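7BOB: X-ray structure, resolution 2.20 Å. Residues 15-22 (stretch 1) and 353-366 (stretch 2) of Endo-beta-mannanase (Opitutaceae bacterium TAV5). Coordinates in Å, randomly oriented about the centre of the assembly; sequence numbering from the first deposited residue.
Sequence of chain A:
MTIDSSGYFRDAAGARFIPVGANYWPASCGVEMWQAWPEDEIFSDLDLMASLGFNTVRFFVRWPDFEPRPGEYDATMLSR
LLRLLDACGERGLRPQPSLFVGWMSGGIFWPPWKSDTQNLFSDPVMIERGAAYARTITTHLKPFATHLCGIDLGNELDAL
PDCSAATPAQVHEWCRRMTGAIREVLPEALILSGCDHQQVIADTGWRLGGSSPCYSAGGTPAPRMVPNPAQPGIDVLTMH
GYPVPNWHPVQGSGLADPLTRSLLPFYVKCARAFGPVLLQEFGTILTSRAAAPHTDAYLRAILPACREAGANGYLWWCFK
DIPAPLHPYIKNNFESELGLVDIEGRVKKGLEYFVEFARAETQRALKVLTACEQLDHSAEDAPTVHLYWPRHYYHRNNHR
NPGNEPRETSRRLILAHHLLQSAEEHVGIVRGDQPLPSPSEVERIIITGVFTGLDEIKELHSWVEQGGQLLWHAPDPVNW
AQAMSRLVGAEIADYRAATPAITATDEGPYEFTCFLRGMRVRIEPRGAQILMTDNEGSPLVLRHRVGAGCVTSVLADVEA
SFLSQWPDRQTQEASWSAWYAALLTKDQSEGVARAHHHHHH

Stretch 1 15-22: ARFIPVGA
Stretch 2 (353-366) YFVEFARAETQRAL

The contact is a small apolar packing of an extended segment against one side of a helix and the residue that follows it, burying 430 Å² in total, with no hydrogen bond crossing it. Residues 353-364 are helical and Ala365 is the first to leave helical phi/psi (-64/8); in the other stretch, residues 20-22 form a strand. The two axes approach to 8.9 Å and run roughly antiparallel, at 146°, so Ile18 lies beside Thr362 and Val20 beside Ala358, each pair with CA atoms 5.9 Å apart.

Ile18 (-106/107, chi1 and chi2 both m) and Val20 (-140/142, chi1 m), both buried, point toward the helix, while the intervening Pro19 points away. Ile18 CG1 rests on Ala365 CB at 3.6 Å and also lies 3.8 Å from Glu361 O. Val20 CB meets Ala358 CB at 3.7 Å; the small alanine lets the branched side chain come close to the helical backbone. Thr362, chi1 p, serves two surfaces: its OG1 donates to Ala358 O (3.0 Å), satisfying the hydroxyl within the helix, while its CG2 lies 3.9 Å from Val20 CG2 and 3.6 Å from Ile18 O.

Farther along, buried Phe354 (chi1 t, chi2 46°) brings CE2 to 3.4 Å from Gly21 O, which lies at the ring edge; a flat aromatic ring can present its C-H edge to a carbonyl oxygen. Gly21 adopts 159/-152, where a CB would jam against the preceding carbonyl, so these backbone angles by themselves call for glycine.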

# COMPACT_ATOMS: atom_id res chain seq x y z
N ALA A 15 38.54 35.74 5.53
CA ALA A 15 39.30 34.51 5.51
C ALA A 15 38.37 33.30 5.47
O ALA A 15 37.25 33.32 6.02
CB ALA A 15 40.22 34.40 6.73
N ARG A 16 38.84 32.24 4.84
CA ARG A 16 38.06 31.02 4.73
C ARG A 16 38.10 30.27 6.06
O ARG A 16 39.12 30.27 6.75
CB ARG A 16 38.62 30.14 3.61
CG ARG A 16 37.84 28.85 3.39
CD ARG A 16 38.43 28.01 2.28
NE ARG A 16 38.01 28.52 0.98
CZ ARG A 16 38.42 28.02 -0.18
NH1 ARG A 16 39.26 26.99 -0.18
NH2 ARG A 16 37.99 28.55 -1.32
N PHE A 17 36.99 29.61 6.42
CA PHE A 17 37.11 28.63 7.49
C PHE A 17 36.23 27.41 7.24
O PHE A 17 35.21 27.47 6.54
CB PHE A 17 36.85 29.25 8.87
CG PHE A 17 35.42 29.40 9.22
CD1 PHE A 17 34.82 28.50 10.09
CD2 PHE A 17 34.67 30.46 8.71
CE1 PHE A 17 33.49 28.63 10.44
CE2 PHE A 17 33.32 30.61 9.05
CZ PHE A 17 32.73 29.70 9.92
N ILE A 18 36.68 26.29 7.78
CA ILE A 18 36.07 24.98 7.65
C ILE A 18 35.41 24.67 8.99
O ILE A 18 36.12 24.39 9.97
CB ILE A 18 37.09 23.90 7.27
CG1 ILE A 18 37.95 24.33 6.06
CG2 ILE A 18 36.37 22.60 7.00
CD1 ILE A 18 37.19 24.53 4.77
N PRO A 19 34.09 24.73 9.09
CA PRO A 19 33.44 24.32 10.34
C PRO A 19 33.81 22.88 10.67
O PRO A 19 33.73 22.00 9.82
CB PRO A 19 31.94 24.48 10.03
CG PRO A 19 31.90 25.53 8.96
CD PRO A 19 33.13 25.29 8.12
N VAL A 20 34.29 22.66 11.89
CA VAL A 20 34.52 21.32 12.40
C VAL A 20 34.08 21.31 13.86
O VAL A 20 34.30 22.29 14.59
CB VAL A 20 35.98 20.84 12.24
CG1 VAL A 20 36.39 20.78 10.76
CG2 VAL A 20 36.96 21.71 13.00
N GLY A 21 33.46 20.22 14.29
CA GLY A 21 32.92 20.16 15.64
C GLY A 21 31.85 19.08 15.73
O GLY A 21 31.86 18.11 14.97
N ALA A 22 30.91 19.30 16.66
CA ALA A 22 29.94 18.29 17.05
C ALA A 22 28.57 18.91 17.25
O ALA A 22 28.44 20.06 17.69
CB ALA A 22 30.31 17.58 18.36
N TYR A 353 40.36 9.64 14.74
CA TYR A 353 40.69 10.17 13.42
C TYR A 353 39.90 11.42 13.09
O TYR A 353 40.42 12.30 12.38
CB TYR A 353 40.46 9.13 12.33
CG TYR A 353 40.77 9.73 10.98
CD1 TYR A 353 42.09 10.07 10.65
CD2 TYR A 353 39.77 9.98 10.06
CE1 TYR A 353 42.40 10.63 9.42
CE2 TYR A 353 40.06 10.54 8.82
CZ TYR A 353 41.39 10.87 8.51
OH TYR A 353 41.70 11.42 7.29
N PHE A 354 38.64 11.52 13.52
CA PHE A 354 37.91 12.77 13.29
C PHE A 354 38.68 13.96 13.86
O PHE A 354 38.74 15.03 13.23
CB PHE A 354 36.51 12.72 13.89
CG PHE A 354 35.74 14.00 13.68
CD1 PHE A 354 35.72 14.61 12.43
CD2 PHE A 354 35.07 14.62 14.74
CE1 PHE A 354 35.03 15.79 12.22
CE2 PHE A 354 34.38 15.81 14.54
CZ PHE A 354 34.35 16.40 13.29
N VAL A 355 39.29 13.80 15.04
CA VAL A 355 40.06 14.90 15.61
C VAL A 355 41.23 15.24 14.72
O VAL A 355 41.49 16.41 14.42
CB VAL A 355 40.52 14.56 17.04
CG1 VAL A 355 41.40 15.68 17.61
CG2 VAL A 355 39.31 14.32 17.95
N GLU A 356 41.94 14.21 14.24
CA GLU A 356 43.10 14.44 13.38
C GLU A 356 42.67 15.06 12.06
O GLU A 356 43.29 16.02 11.57
CB GLU A 356 43.86 13.12 13.17
CG GLU A 356 45.05 13.18 12.19
CD GLU A 356 45.44 11.81 11.63
OE1 GLU A 356 45.21 10.79 12.33
OE2 GLU A 356 45.96 11.74 10.48
N PHE A 357 41.56 14.57 11.50
CA PHE A 357 41.06 15.10 10.23
C PHE A 357 40.60 16.55 10.38
O PHE A 357 40.82 17.37 9.48
CB PHE A 357 39.93 14.20 9.70
CG PHE A 357 39.23 14.75 8.48
CD1 PHE A 357 39.66 14.40 7.21
CD2 PHE A 357 38.14 15.62 8.61
CE1 PHE A 357 39.00 14.90 6.07
CE2 PHE A 357 37.48 16.13 7.49
CZ PHE A 357 37.92 15.77 6.22
N ALA A 358 39.94 16.87 11.49
CA ALA A 358 39.49 18.25 11.67
C ALA A 358 40.68 19.20 11.78
O ALA A 358 40.65 20.30 11.23
CB ALA A 358 38.61 18.38 12.90
N ARG A 359 41.71 18.79 12.51
CA ARG A 359 42.90 19.63 12.63
C ARG A 359 43.59 19.77 11.29
O ARG A 359 43.96 20.88 10.89
CB ARG A 359 43.83 19.07 13.71
CG ARG A 359 43.17 19.11 15.13
CD ARG A 359 44.10 19.72 16.23
NE ARG A 359 43.65 19.44 17.60
CZ ARG A 359 43.94 18.32 18.26
NH1 ARG A 359 44.67 17.37 17.66
NH2 ARG A 359 43.52 18.14 19.51
N ALA A 360 43.68 18.68 10.52
CA ALA A 360 44.19 18.76 9.15
C ALA A 360 43.39 19.75 8.31
O ALA A 360 43.95 20.61 7.62
CB ALA A 360 44.18 17.38 8.51
N GLU A 361 42.06 19.65 8.39
CA GLU A 361 41.19 20.47 7.54
C GLU A 361 41.34 21.96 7.85
O GLU A 361 41.30 22.79 6.94
CB GLU A 361 39.74 20.04 7.70
CG GLU A 361 39.34 18.94 6.74
CD GLU A 361 39.70 19.26 5.30
OE1 GLU A 361 38.92 19.99 4.63
OE2 GLU A 361 40.76 18.78 4.84
N THR A 362 41.49 22.32 9.11
CA THR A 362 41.56 23.74 9.39
C THR A 362 42.96 24.32 9.11
O THR A 362 43.07 25.51 8.80
CB THR A 362 41.07 23.99 10.83
OG1 THR A 362 41.73 23.09 11.73
CG2 THR A 362 39.53 23.76 10.90
N GLN A 363 44.01 23.49 9.15
CA GLN A 363 45.30 23.94 8.64
C GLN A 363 45.32 23.99 7.11
O GLN A 363 46.05 24.81 6.54
CB GLN A 363 46.43 23.05 9.17
CG GLN A 363 46.23 22.66 10.62
CD GLN A 363 47.46 22.83 11.50
OE1 GLN A 363 48.29 23.71 11.27
NE2 GLN A 363 47.57 21.98 12.53
N ARG A 364 44.53 23.16 6.44
CA ARG A 364 44.37 23.29 4.99
C ARG A 364 43.81 24.66 4.62
O ARG A 364 44.32 25.32 3.71
CB ARG A 364 43.47 22.16 4.45
CG ARG A 364 43.54 21.92 2.92
CD ARG A 364 42.64 20.74 2.42
NE ARG A 364 41.22 20.98 2.69
CZ ARG A 364 40.26 21.05 1.77
NH1 ARG A 364 40.55 20.86 0.48
NH2 ARG A 364 38.99 21.30 2.14
N ALA A 365 42.75 25.11 5.32
CA ALA A 365 42.09 26.39 5.03
C ALA A 365 43.00 27.65 5.26
O ALA A 365 42.48 28.77 5.19
CB ALA A 365 40.81 26.53 5.87
N LEU A 366 44.30 27.53 5.51
CA LEU A 366 45.18 28.69 5.57
C LEU A 366 45.98 28.82 4.27
O LEU A 366 45.79 28.04 3.33
CB LEU A 366 46.13 28.60 6.77
CG LEU A 366 45.46 28.31 8.13
CD1 LEU A 366 46.42 27.60 9.08
CD2 LEU A 366 44.94 29.59 8.75